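Dephospho-CoA kinase (Campylobacter jejuni subsp. jejuni serotype O:2, PDB 4ZO4) probably catalyses the ATP-dependent phosphorylation of the 3'-hydroxyl of dephospho-coenzyme A, the last step in making coenzyme A. Local coordinates at residues 46-51 / 65-70; 52-57 / 76-81; 94-99 / 122-127; 133-138 / 170-175; 140-145 / 160-165. All coordinates share one frame; numbering follows the deposited sequence.

Contact 1 of 5, residues 46-51 / 65-70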
# COMPACT_ATOMS: atom_id res chain seq x y z
N ASN A 46 -21.85 16.19 -6.39
CA ASN A 46 -21.56 15.25 -7.49
C ASN A 46 -22.28 13.95 -7.26
O ASN A 46 -21.69 12.88 -7.32
CB ASN A 46 -20.06 14.98 -7.56
CG ASN A 46 -19.31 16.22 -7.93
OD1 ASN A 46 -19.32 16.62 -9.08
ND2 ASN A 46 -18.70 16.88 -6.94
N ALA A 47 -23.57 14.06 -7.00
CA ALA A 47 -24.37 12.91 -6.63
C ALA A 47 -24.74 12.12 -7.89
O ALA A 47 -24.63 10.90 -7.89
CB ALA A 47 -25.60 13.33 -5.84
N LEU A 48 -25.16 12.80 -8.95
CA LEU A 48 -25.48 12.06 -10.18
C LEU A 48 -24.26 11.38 -10.79
O LEU A 48 -24.34 10.21 -11.19
CB LEU A 48 -26.18 12.94 -11.23
CG LEU A 48 -27.64 13.28 -10.92
CD1 LEU A 48 -28.26 14.07 -12.06
CD2 LEU A 48 -28.45 12.03 -10.63
N GLU A 49 -23.13 12.07 -10.88
CA GLU A 49 -21.99 11.43 -11.53
C GLU A 49 -21.54 10.20 -10.75
O GLU A 49 -21.27 9.16 -11.34
CB GLU A 49 -20.84 12.41 -11.82
CG GLU A 49 -20.89 12.96 -13.24
CD GLU A 49 -20.85 11.85 -14.34
OE1 GLU A 49 -21.53 11.98 -15.41
OE2 GLU A 49 -20.13 10.82 -14.13
N LEU A 50 -21.54 10.29 -9.43
CA LEU A 50 -21.16 9.18 -8.56
C LEU A 50 -22.09 7.96 -8.74
O LEU A 50 -21.65 6.80 -8.80
CB LEU A 50 -21.13 9.64 -7.10
CG LEU A 50 -19.98 10.58 -6.65
CD1 LEU A 50 -20.34 11.35 -5.38
CD2 LEU A 50 -18.70 9.77 -6.40
N GLU A 51 -23.38 8.19 -8.83
CA GLU A 51 -24.30 7.09 -9.14
C GLU A 51 -23.83 6.33 -10.39
O GLU A 51 -23.73 5.11 -10.32
CB GLU A 51 -25.71 7.59 -9.34
CG GLU A 51 -26.77 6.49 -9.28
CD GLU A 51 -27.02 5.78 -10.61
OE1 GLU A 51 -27.49 4.61 -10.54
OE2 GLU A 51 -26.76 6.36 -11.70
N LYS A 65 -32.61 10.10 -2.26
CA LYS A 65 -33.81 10.86 -2.56
C LYS A 65 -33.49 11.81 -3.71
O LYS A 65 -33.26 11.35 -4.83
CB LYS A 65 -34.33 11.58 -1.29
CG LYS A 65 -35.67 12.30 -1.48
CD LYS A 65 -36.06 13.15 -0.27
CE LYS A 65 -36.88 14.39 -0.71
NZ LYS A 65 -37.44 15.13 0.48
N GLU A 66 -33.43 13.11 -3.43
CA GLU A 66 -33.41 14.10 -4.50
C GLU A 66 -31.98 14.49 -4.75
O GLU A 66 -31.48 15.48 -4.21
CB GLU A 66 -34.28 15.30 -4.15
CG GLU A 66 -35.77 14.99 -4.28
CD GLU A 66 -36.65 16.19 -4.04
OE1 GLU A 66 -37.80 15.98 -3.57
OE2 GLU A 66 -36.21 17.32 -4.32
N LYS A 67 -31.33 13.68 -5.58
CA LYS A 67 -29.93 13.86 -5.91
C LYS A 67 -29.07 13.97 -4.64
O LYS A 67 -28.27 14.89 -4.48
CB LYS A 67 -29.76 15.05 -6.87
CG LYS A 67 -30.17 14.69 -8.30
CD LYS A 67 -30.21 15.87 -9.25
CE LYS A 67 -31.61 16.45 -9.42
NZ LYS A 67 -31.70 17.40 -10.56
N LYS A 68 -29.28 13.01 -3.75
CA LYS A 68 -28.46 12.88 -2.55
C LYS A 68 -27.82 11.49 -2.58
O LYS A 68 -28.40 10.56 -3.14
CB LYS A 68 -29.33 13.06 -1.29
CG LYS A 68 -29.06 14.34 -0.53
CD LYS A 68 -29.97 14.48 0.69
CE LYS A 68 -29.23 15.07 1.90
NZ LYS A 68 -30.15 15.90 2.75
N ILE A 69 -26.63 11.36 -1.98
CA ILE A 69 -25.86 10.10 -2.00
C ILE A 69 -26.10 9.34 -0.70
O ILE A 69 -25.94 9.89 0.40
CB ILE A 69 -24.34 10.36 -2.21
CG1 ILE A 69 -23.98 10.40 -3.69
CG2 ILE A 69 -23.47 9.31 -1.52
CD1 ILE A 69 -23.75 9.04 -4.32
N ASP A 70 -26.47 8.07 -0.83
CA ASP A 70 -26.54 7.19 0.32
C ASP A 70 -25.10 6.88 0.71
O ASP A 70 -24.43 6.08 0.05
CB ASP A 70 -27.29 5.91 -0.04
CG ASP A 70 -27.97 5.25 1.17
OD1 ASP A 70 -27.50 5.41 2.32
OD2 ASP A 70 -28.99 4.55 0.96
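I69 lies across the first turn of helix 47-54, its side chain meeting that of L50 at about a right angle. Its CD1 approaches CB of L50 at 3.9 Å, while one bond back CG1 of I69 rests 4.0 Å from CB of A47. A47 points at the loop, but its methyl lands on main chain as well as side chain: CB of A47 is 3.4 Å from the carbonyl O of K67. On the outer side L48 and K67 cross obliquely. Each has CG anti to its own carbonyl carbon (chi1 -74° and -76°), and the aliphatic part of the lysine does the touching. CD of K67 lies 3.9 Å from CD1 of L48, and CG of K67 the same 3.9 Å from CD2 of L48. The interface grades from buried A47, L50 and I69 to exposed L48 and K67, and is apolar between side chains. L50 carries the packing onward to L88 and F91 of helix 82-109 and to L43 of helix 35-45. This is a loop laid back over the preceding helix just before D70, at the N-cap position of helix 71-80, in the mainly helical region inserted between strands of the CoaE P-loop kinase core.

Contact 2 of 5, residues 52-57 / 76-81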
# COMPACT_ATOMS: atom_id res chain seq x y z
N LYS A 52 -23.55 7.03 -11.51
CA LYS A 52 -23.06 6.36 -12.77
C LYS A 52 -21.82 5.50 -12.52
O LYS A 52 -21.81 4.33 -12.74
CB LYS A 52 -22.72 7.38 -13.87
CG LYS A 52 -23.88 7.85 -14.73
CD LYS A 52 -23.81 9.34 -15.01
CE LYS A 52 -25.05 9.83 -15.75
NZ LYS A 52 -25.24 11.31 -15.79
N ILE A 53 -20.79 6.14 -12.00
CA ILE A 53 -19.50 5.53 -11.75
C ILE A 53 -19.63 4.34 -10.82
O ILE A 53 -19.05 3.32 -11.08
CB ILE A 53 -18.56 6.60 -11.11
CG1 ILE A 53 -18.42 7.83 -12.04
CG2 ILE A 53 -17.18 6.03 -10.81
CD1 ILE A 53 -17.68 9.00 -11.43
N PHE A 54 -20.39 4.45 -9.72
CA PHE A 54 -20.42 3.41 -8.67
C PHE A 54 -21.57 2.41 -8.71
O PHE A 54 -21.44 1.31 -8.19
CB PHE A 54 -20.37 4.07 -7.31
CG PHE A 54 -19.04 4.65 -6.99
CD1 PHE A 54 -18.01 3.84 -6.56
CD2 PHE A 54 -18.79 5.98 -7.20
CE1 PHE A 54 -16.76 4.36 -6.29
CE2 PHE A 54 -17.55 6.51 -6.93
CZ PHE A 54 -16.53 5.70 -6.49
N SER A 55 -22.70 2.80 -9.29
CA SER A 55 -23.83 1.89 -9.43
C SER A 55 -23.44 0.52 -9.97
O SER A 55 -23.96 -0.48 -9.48
CB SER A 55 -24.96 2.49 -10.28
OG SER A 55 -24.56 2.71 -11.61
N PRO A 56 -22.51 0.45 -10.95
CA PRO A 56 -22.13 -0.94 -11.37
C PRO A 56 -21.46 -1.84 -10.32
O PRO A 56 -21.11 -2.98 -10.64
CB PRO A 56 -21.15 -0.71 -12.55
CG PRO A 56 -20.78 0.73 -12.54
CD PRO A 56 -21.91 1.47 -11.83
N PHE A 57 -21.24 -1.34 -9.10
CA PHE A 57 -20.66 -2.15 -8.02
C PHE A 57 -21.70 -2.77 -7.10
O PHE A 57 -21.38 -3.65 -6.31
CB PHE A 57 -19.72 -1.31 -7.17
CG PHE A 57 -18.47 -0.92 -7.87
CD1 PHE A 57 -17.41 -1.81 -7.96
CD2 PHE A 57 -18.33 0.34 -8.42
CE1 PHE A 57 -16.24 -1.45 -8.60
CE2 PHE A 57 -17.16 0.72 -9.04
CZ PHE A 57 -16.12 -0.17 -9.14
N GLU A 76 -19.92 1.09 1.98
CA GLU A 76 -19.88 -0.37 1.89
C GLU A 76 -19.21 -0.77 0.60
O GLU A 76 -18.47 -1.76 0.56
CB GLU A 76 -21.28 -0.98 1.99
CG GLU A 76 -21.88 -0.80 3.38
CD GLU A 76 -23.31 -1.31 3.53
OE1 GLU A 76 -23.88 -1.13 4.63
OE2 GLU A 76 -23.88 -1.86 2.55
N ILE A 77 -19.48 -0.02 -0.47
CA ILE A 77 -18.91 -0.37 -1.76
C ILE A 77 -17.39 -0.27 -1.69
O ILE A 77 -16.69 -1.22 -2.05
CB ILE A 77 -19.44 0.56 -2.88
CG1 ILE A 77 -20.87 0.21 -3.24
CG2 ILE A 77 -18.57 0.46 -4.11
CD1 ILE A 77 -21.43 1.11 -4.31
N VAL A 78 -16.89 0.87 -1.21
CA VAL A 78 -15.45 1.13 -1.20
C VAL A 78 -14.76 0.31 -0.11
O VAL A 78 -13.56 0.05 -0.18
CB VAL A 78 -15.10 2.66 -1.04
CG1 VAL A 78 -15.47 3.44 -2.28
CG2 VAL A 78 -15.76 3.27 0.18
N PHE A 79 -15.48 -0.07 0.92
CA PHE A 79 -14.88 -0.99 1.87
C PHE A 79 -14.75 -2.39 1.22
O PHE A 79 -13.72 -3.03 1.36
CB PHE A 79 -15.68 -1.06 3.18
CG PHE A 79 -15.15 -2.07 4.15
CD1 PHE A 79 -13.96 -1.84 4.85
CD2 PHE A 79 -15.82 -3.29 4.33
CE1 PHE A 79 -13.46 -2.80 5.73
CE2 PHE A 79 -15.32 -4.24 5.21
CZ PHE A 79 -14.13 -4.00 5.90
N ASN A 80 -15.77 -2.83 0.49
CA ASN A 80 -15.74 -4.15 -0.19
C ASN A 80 -14.97 -4.22 -1.49
O ASN A 80 -14.75 -5.31 -2.02
CB ASN A 80 -17.15 -4.60 -0.52
CG ASN A 80 -18.01 -4.75 0.71
OD1 ASN A 80 -17.51 -5.03 1.80
ND2 ASN A 80 -19.30 -4.52 0.55
N ASN A 81 -14.57 -3.08 -2.04
CA ASN A 81 -13.99 -3.07 -3.37
C ASN A 81 -12.85 -2.10 -3.46
O ASN A 81 -13.01 -0.89 -3.24
CB ASN A 81 -15.07 -2.72 -4.38
CG ASN A 81 -14.68 -3.07 -5.77
OD1 ASN A 81 -13.82 -2.41 -6.37
ND2 ASN A 81 -15.31 -4.10 -6.31
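F57 sets its CG anti to its carbonyl carbon (chi1 -70°) and N81 holds its CG anti to the backbone N (chi1 -163°), which helps to bring I77 CG2 to the root of the F57 side chain and the N81 amide to its CD1 and CE1. CG2 of I77 is 3.7 Å from CB of F57, and the two side chains cross at about a right angle. Farther out the amide of N81 comes obliquely to the ring: OD1 of N81 is 3.4 Å from CE1 of F57, and ND2 of N81 is 3.5 Å from CD1 of F57, with ring and amide planes 69° apart. The same OD1 accepts a bond from A84 N, which makes N81 the N-cap of helix 82-109 and fixes the amide that F57 packs against. The contact joins helix 47-54 and the 3-10 turn 55-57 to the last turn of helix 71-80, in the helical region of this P-loop kinase. F54 extends the apolar patch, its CD1 4.2 Å from CG2 of I77 and its CE1 4.3 Å from CG1 of V78. R161 of the second subunit packs on F57 and bonds through NH2 to the carbonyl O of I53.

Contact 3 of 5, residues 94-99 / 122-127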
# COMPACT_ATOMS: atom_id res chain seq x y z
N PRO A 94 -9.08 15.95 -5.99
CA PRO A 94 -8.92 17.30 -6.58
C PRO A 94 -10.10 18.26 -6.31
O PRO A 94 -9.92 19.49 -6.22
CB PRO A 94 -8.77 17.01 -8.06
CG PRO A 94 -9.38 15.63 -8.26
CD PRO A 94 -9.11 14.89 -7.00
N LYS A 95 -11.30 17.71 -6.13
CA LYS A 95 -12.49 18.51 -5.82
C LYS A 95 -12.46 19.05 -4.42
O LYS A 95 -12.90 20.19 -4.17
CB LYS A 95 -13.76 17.67 -5.99
CG LYS A 95 -14.11 17.43 -7.43
CD LYS A 95 -15.13 16.31 -7.57
CE LYS A 95 -15.43 15.97 -9.03
NZ LYS A 95 -14.48 14.98 -9.63
N ILE A 96 -11.95 18.25 -3.50
CA ILE A 96 -11.81 18.71 -2.11
C ILE A 96 -10.70 19.79 -2.04
O ILE A 96 -10.90 20.88 -1.49
CB ILE A 96 -11.56 17.55 -1.13
CG1 ILE A 96 -12.64 16.44 -1.24
CG2 ILE A 96 -11.65 18.08 0.28
CD1 ILE A 96 -12.30 15.10 -0.58
N ARG A 97 -9.55 19.48 -2.65
CA ARG A 97 -8.40 20.36 -2.73
C ARG A 97 -8.71 21.75 -3.30
O ARG A 97 -8.18 22.75 -2.82
CB ARG A 97 -7.32 19.68 -3.58
CG ARG A 97 -6.05 20.48 -3.84
CD ARG A 97 -4.98 20.25 -2.78
NE ARG A 97 -3.83 21.15 -2.94
CZ ARG A 97 -2.89 21.34 -2.03
NH1 ARG A 97 -2.94 20.72 -0.85
NH2 ARG A 97 -1.89 22.18 -2.28
N ALA A 98 -9.55 21.84 -4.32
CA ALA A 98 -9.84 23.15 -4.95
C ALA A 98 -10.91 23.91 -4.20
O ALA A 98 -10.89 25.15 -4.20
CB ALA A 98 -10.24 22.97 -6.41
N LYS A 99 -11.85 23.20 -3.60
CA LYS A 99 -12.84 23.82 -2.72
C LYS A 99 -12.26 24.26 -1.37
O LYS A 99 -12.66 25.26 -0.80
CB LYS A 99 -14.02 22.89 -2.49
CG LYS A 99 -15.12 23.52 -1.67
CD LYS A 99 -16.52 23.27 -2.21
CE LYS A 99 -16.91 24.32 -3.24
NZ LYS A 99 -18.28 24.86 -3.01
N PHE A 122 -5.62 13.74 6.63
CA PHE A 122 -6.52 14.11 5.56
C PHE A 122 -5.75 13.99 4.32
O PHE A 122 -4.56 14.23 4.32
CB PHE A 122 -6.96 15.56 5.71
CG PHE A 122 -8.28 15.89 5.07
CD1 PHE A 122 -8.36 16.90 4.14
CD2 PHE A 122 -9.44 15.23 5.44
CE1 PHE A 122 -9.57 17.24 3.59
CE2 PHE A 122 -10.66 15.54 4.88
CZ PHE A 122 -10.72 16.55 3.95
N GLU A 123 -6.45 13.70 3.23
CA GLU A 123 -5.84 13.17 2.04
C GLU A 123 -5.57 14.16 0.93
O GLU A 123 -4.50 14.13 0.31
CB GLU A 123 -6.75 12.06 1.50
CG GLU A 123 -6.62 10.74 2.22
CD GLU A 123 -7.35 9.60 1.51
OE1 GLU A 123 -8.12 9.85 0.55
OE2 GLU A 123 -7.15 8.44 1.93
N SER A 124 -6.53 15.03 0.65
CA SER A 124 -6.61 15.62 -0.70
C SER A 124 -5.48 16.56 -1.16
O SER A 124 -5.62 17.26 -2.17
CB SER A 124 -7.97 16.27 -0.88
OG SER A 124 -8.96 15.26 -0.83
N GLY A 125 -4.35 16.55 -0.46
CA GLY A 125 -3.16 17.29 -0.87
C GLY A 125 -2.23 17.47 0.30
O GLY A 125 -2.54 17.04 1.42
N ALA A 126 -1.08 18.08 0.04
CA ALA A 126 -0.10 18.42 1.08
C ALA A 126 -0.32 19.87 1.51
O ALA A 126 0.18 20.80 0.88
CB ALA A 126 1.31 18.21 0.57
N TYR A 127 -1.07 20.04 2.60
CA TYR A 127 -1.52 21.36 3.04
C TYR A 127 -0.52 22.12 3.92
O TYR A 127 -0.80 23.24 4.35
CB TYR A 127 -2.86 21.22 3.79
CG TYR A 127 -3.99 20.66 2.93
CD1 TYR A 127 -4.76 21.51 2.12
CD2 TYR A 127 -4.31 19.29 2.94
CE1 TYR A 127 -5.80 21.01 1.35
CE2 TYR A 127 -5.35 18.78 2.15
CZ TYR A 127 -6.09 19.65 1.37
OH TYR A 127 -7.11 19.16 0.60
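R97 reaches from helix 82-109 over the loop 122-127 towards the ring of Y127. Its CB starts 3.3 Å from the carbonyl O of S124, and with CG anti to the backbone N (chi1 177°) the chain runs on past that same oxygen. A bend at chi2 (90°) keeps CD beside this carbonyl and near CA of G125. At the tip, NH1 of R97 passes 3.4 Å from CA of G125 and settles over one face of the Y127 ring, 3.5 Å above the plane and offset toward the rim. The whole group makes an off-centre cation-pi contact: CZ of R97 is 4.8 Å from the Y127 ring centroid, 26° off the ring normal. NH1 also approaches the backbone N of A126, but two donors cannot bond; NH2 of R97 lies 4.0 Å from the carbonyl O of A126, unbonded to it. One residue back, I96 packs CD1 3.4 Å from OG of S124 and CG2 4.0 Å from CE1 of F122, whose side chain lies about 8 Å from that of K18 in the predicted ATP-binding P-loop. OG of S124 bonds to N80 of the second subunit. Across these segments pi electrons, not a carboxylate, meet the arginine's charge, an attraction probably weakened by the off-centre placing.

Contact 4 of 5, residues 133-138 / 170-175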
# COMPACT_ATOMS: atom_id res chain seq x y z
N VAL A 133 0.57 25.02 10.79
CA VAL A 133 -0.11 23.85 11.27
C VAL A 133 -0.07 23.80 12.78
O VAL A 133 1.01 23.82 13.39
CB VAL A 133 0.57 22.59 10.71
CG1 VAL A 133 -0.35 21.39 10.84
CG2 VAL A 133 0.92 22.84 9.27
N ILE A 134 -1.26 23.68 13.37
CA ILE A 134 -1.45 23.66 14.83
C ILE A 134 -1.91 22.26 15.22
O ILE A 134 -3.03 21.84 14.89
CB ILE A 134 -2.58 24.65 15.26
CG1 ILE A 134 -2.16 26.10 15.04
CG2 ILE A 134 -2.98 24.45 16.74
CD1 ILE A 134 -3.26 27.09 15.37
N VAL A 135 -1.06 21.54 15.91
CA VAL A 135 -1.44 20.22 16.33
C VAL A 135 -1.73 20.22 17.81
O VAL A 135 -0.87 20.60 18.63
CB VAL A 135 -0.36 19.17 16.01
CG1 VAL A 135 -0.86 17.78 16.41
CG2 VAL A 135 0.00 19.19 14.53
N ILE A 136 -2.92 19.77 18.16
CA ILE A 136 -3.26 19.49 19.53
C ILE A 136 -2.96 18.04 19.83
O ILE A 136 -3.62 17.13 19.30
CB ILE A 136 -4.72 19.79 19.83
CG1 ILE A 136 -5.01 21.25 19.45
CG2 ILE A 136 -4.97 19.57 21.30
CD1 ILE A 136 -6.46 21.55 19.20
N TYR A 137 -1.97 17.85 20.69
CA TYR A 137 -1.35 16.59 20.95
C TYR A 137 -1.65 16.12 22.38
O TYR A 137 -1.54 16.91 23.33
CB TYR A 137 0.15 16.77 20.81
CG TYR A 137 0.97 15.53 21.01
CD1 TYR A 137 0.56 14.30 20.47
CD2 TYR A 137 2.19 15.59 21.67
CE1 TYR A 137 1.34 13.17 20.61
CE2 TYR A 137 2.98 14.46 21.82
CZ TYR A 137 2.54 13.26 21.28
OH TYR A 137 3.29 12.11 21.42
N THR A 138 -2.03 14.85 22.51
CA THR A 138 -2.13 14.16 23.79
C THR A 138 -1.16 12.96 23.86
O THR A 138 -1.46 11.89 23.36
CB THR A 138 -3.57 13.67 23.98
OG1 THR A 138 -4.49 14.73 23.67
CG2 THR A 138 -3.76 13.20 25.40
N GLU A 170 4.53 10.60 14.55
CA GLU A 170 5.23 10.91 13.29
C GLU A 170 4.76 12.20 12.65
O GLU A 170 5.56 12.93 12.08
CB GLU A 170 5.06 9.81 12.25
CG GLU A 170 6.34 9.05 11.98
CD GLU A 170 7.46 9.90 11.39
OE1 GLU A 170 8.58 9.90 11.96
OE2 GLU A 170 7.21 10.56 10.35
N LYS A 171 3.46 12.47 12.72
CA LYS A 171 2.93 13.63 12.02
C LYS A 171 3.40 14.99 12.60
O LYS A 171 3.35 16.01 11.94
CB LYS A 171 1.42 13.56 12.01
CG LYS A 171 0.79 14.03 10.73
CD LYS A 171 1.23 13.20 9.52
CE LYS A 171 0.09 13.00 8.53
NZ LYS A 171 0.50 13.41 7.16
N LEU A 172 3.88 14.99 13.84
CA LEU A 172 4.29 16.24 14.50
C LEU A 172 5.56 16.82 13.85
O LEU A 172 5.73 18.04 13.77
CB LEU A 172 4.55 15.99 15.97
CG LEU A 172 3.37 15.47 16.80
CD1 LEU A 172 3.83 15.27 18.23
CD2 LEU A 172 2.17 16.41 16.76
N LYS A 173 6.43 15.95 13.38
CA LYS A 173 7.59 16.36 12.58
C LYS A 173 7.25 17.42 11.53
O LYS A 173 8.15 18.08 11.01
CB LYS A 173 8.22 15.14 11.89
CG LYS A 173 8.46 13.96 12.84
CD LYS A 173 9.71 13.16 12.54
CE LYS A 173 10.06 12.26 13.72
NZ LYS A 173 11.12 11.25 13.34
N LYS A 174 5.96 17.56 11.20
CA LYS A 174 5.48 18.58 10.26
C LYS A 174 4.55 19.69 10.83
O LYS A 174 4.09 20.54 10.09
CB LYS A 174 4.82 17.88 9.05
CG LYS A 174 5.82 17.23 8.09
CD LYS A 174 5.10 16.38 7.04
CE LYS A 174 4.93 14.93 7.48
NZ LYS A 174 4.15 14.09 6.52
N ALA A 175 4.30 19.68 12.13
CA ALA A 175 3.66 20.83 12.82
C ALA A 175 4.57 22.04 13.06
O ALA A 175 5.78 21.88 13.34
CB ALA A 175 3.11 20.37 14.17
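V135, Y137 and L172 form an apolar strand-to-helix contact along the C-terminal half of strand 132-136 and the residue just past it, where helix 155-172 comes back down to the sheet. The two methyls of L172 divide the work. CD1 of L172 stands over the centre of the Y137 ring, 3.7 Å from its centroid and 7° off the normal, a CH-pi contact with the side chains at about a right angle. CD2 of L172 goes to V135, two residues back along the chain, lying 3.3 Å from CG1 of V135. CG of Y137 is anti to the backbone N (chi1 -178°), on the side facing L172. The other branch of V135, CG2, meets CB of A175 at 3.3 Å. A type I turn from L172 to A175, closed by A175 N bonding to L172 O at 2.7 Å, brings both residues to the strand. V133 continues the row, its CG2 4.0 Å from the carbonyl O of K174. Just beyond, D176 and F177 bond to the backbone of V133 as strand 177-179 joins the sheet. The arrangement is a beta-alpha-beta crossover between adjacent parallel strands of a P-loop kinase core, with helices 144-151 and 155-172 in the connection.

Contact 5 of 5, residues 140-145 / 160-165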
# COMPACT_ATOMS: atom_id res chain seq x y z
N LYS A 140 0.93 9.59 24.57
CA LYS A 140 0.41 8.26 24.94
C LYS A 140 1.55 7.30 25.21
O LYS A 140 2.64 7.44 24.65
CB LYS A 140 -0.44 7.67 23.82
CG LYS A 140 -1.75 8.40 23.59
CD LYS A 140 -2.74 8.15 24.70
CE LYS A 140 -4.08 8.72 24.31
NZ LYS A 140 -5.09 8.44 25.37
N GLU A 141 1.32 6.31 26.06
CA GLU A 141 2.35 5.30 26.27
C GLU A 141 2.32 4.36 25.06
O GLU A 141 1.27 3.76 24.73
CB GLU A 141 2.20 4.55 27.60
CG GLU A 141 3.55 4.36 28.31
CD GLU A 141 3.48 3.34 29.44
OE1 GLU A 141 4.33 3.41 30.36
OE2 GLU A 141 2.60 2.46 29.41
N LEU A 142 3.46 4.28 24.39
CA LEU A 142 3.59 3.46 23.22
C LEU A 142 4.05 2.08 23.68
O LEU A 142 5.06 1.54 23.20
CB LEU A 142 4.58 4.09 22.25
CG LEU A 142 4.26 5.54 21.85
CD1 LEU A 142 5.30 6.06 20.87
CD2 LEU A 142 2.88 5.66 21.25
N SER A 143 3.28 1.52 24.61
CA SER A 143 3.53 0.20 25.18
C SER A 143 2.34 -0.65 24.90
O SER A 143 1.23 -0.34 25.35
CB SER A 143 3.70 0.29 26.69
OG SER A 143 3.70 -1.00 27.27
N LEU A 144 2.56 -1.74 24.19
CA LEU A 144 1.48 -2.65 23.88
C LEU A 144 0.76 -3.15 25.13
O LEU A 144 -0.46 -3.06 25.22
CB LEU A 144 2.03 -3.86 23.14
CG LEU A 144 0.95 -4.83 22.69
CD1 LEU A 144 0.01 -4.13 21.73
CD2 LEU A 144 1.60 -6.02 22.04
N LYS A 145 1.52 -3.65 26.09
CA LYS A 145 0.96 -4.41 27.22
C LYS A 145 0.13 -3.50 28.12
O LYS A 145 -0.93 -3.89 28.62
CB LYS A 145 2.06 -5.08 28.07
CG LYS A 145 3.35 -5.52 27.37
CD LYS A 145 3.15 -6.73 26.45
CE LYS A 145 4.46 -7.47 26.23
NZ LYS A 145 4.24 -8.94 26.18
N ALA A 160 -3.63 -2.11 16.63
CA ALA A 160 -4.24 -1.03 15.86
C ALA A 160 -4.09 0.32 16.55
O ALA A 160 -3.68 1.34 15.96
CB ALA A 160 -5.71 -1.33 15.67
N ARG A 161 -4.44 0.32 17.83
CA ARG A 161 -4.41 1.49 18.58
C ARG A 161 -2.99 2.02 18.65
O ARG A 161 -2.75 3.21 18.45
CB ARG A 161 -4.96 1.22 19.98
CG ARG A 161 -5.42 2.51 20.62
CD ARG A 161 -6.30 2.27 21.81
NE ARG A 161 -7.38 3.25 21.87
CZ ARG A 161 -8.09 3.49 22.96
NH1 ARG A 161 -7.82 2.84 24.09
NH2 ARG A 161 -9.06 4.40 22.94
N LEU A 162 -2.06 1.13 18.96
CA LEU A 162 -0.63 1.48 19.06
C LEU A 162 -0.06 2.03 17.76
O LEU A 162 0.74 2.99 17.75
CB LEU A 162 0.20 0.25 19.47
CG LEU A 162 1.68 0.49 19.78
CD1 LEU A 162 1.85 1.72 20.65
CD2 LEU A 162 2.28 -0.64 20.54
N ASP A 163 -0.42 1.39 16.66
CA ASP A 163 0.10 1.85 15.38
C ASP A 163 -0.36 3.25 15.06
O ASP A 163 0.38 4.05 14.51
CB ASP A 163 -0.34 0.90 14.28
CG ASP A 163 0.45 -0.40 14.25
OD1 ASP A 163 1.65 -0.43 14.67
OD2 ASP A 163 -0.14 -1.40 13.82
N SER A 164 -1.60 3.56 15.38
CA SER A 164 -2.13 4.85 15.03
C SER A 164 -1.46 5.90 15.87
O SER A 164 -1.02 6.92 15.35
CB SER A 164 -3.63 4.89 15.21
OG SER A 164 -3.95 4.49 16.51
N GLN A 165 -1.32 5.63 17.17
CA GLN A 165 -0.55 6.52 18.03
C GLN A 165 0.84 6.75 17.50
O GLN A 165 1.30 7.88 17.43
CB GLN A 165 -0.49 6.00 19.46
CG GLN A 165 -1.86 5.99 20.14
CD GLN A 165 -1.85 5.22 21.46
OE1 GLN A 165 -0.80 4.99 22.06
NE2 GLN A 165 -3.03 4.81 21.91
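L162 fills the close part of the contact, pressing its two methyls against the backbone that leads into helix 144-151. CG of L162 stands anti to the backbone N (chi1 -173°), and its two methyls divide between L142 and L144: CD1 of L162 is 3.6 Å from CA of L142, and CD2 of L162 is 3.8 Å from N of L144. L142 is the centre of an inverse gamma turn, and its own side chain slides past that of Q165 in the opposite direction, CD2 of L142 lying 3.8 Å from CB of Q165. L142 and L144 also pack on the third subunit, against L144 and I166 there, so this apolar side continues across an interface. The two segments belong to the helical pair between strands 132-136 and 177-179, a position consistent with the lid of P-loop kinases. S143 is the N-cap of helix 144-151. Toward solvent the contact turns polar, and beyond the amide of Q165 it thins out. The extended end of Q165 crosses K140 at about a right angle, with OE1 of Q165 3.2 Å from CB of K140. OE1 of Q165 also lies 3.6 Å from the carbonyl O of E141, proximity without a bond. Exposed K140 then bends away at chi2 (-71°), its NZ 6.2 Å from the like-charged NH2 of R161, which forms a salt bridge through NH1 to D151.

How the contacts relate
From the N terminus, contact 1 closes first, folding the loop 65-70 back on the start of helix 47-54; contact 2 crosses it, since 52-57 follows 46-51 directly but pairs with 76-81 on helix 71-80. Together they tie helix 47-54 to the loop before helix 71-80 and to that helix. Contact 3 follows in series, joining helix 82-109 to the loop after strand 114-117, and touches contact 1 where N46 packs on K95. Contact 4 then closes the long crossover from strand 132-136 to the end of helix 155-172, and contact 5 is nested inside that loop, joining helix 155-172 to the residues before helix 144-151. Contacts 1 and 4 lie on opposite sides of the chain's centre. Contacts 2, 3 and 5 touch the second subunit.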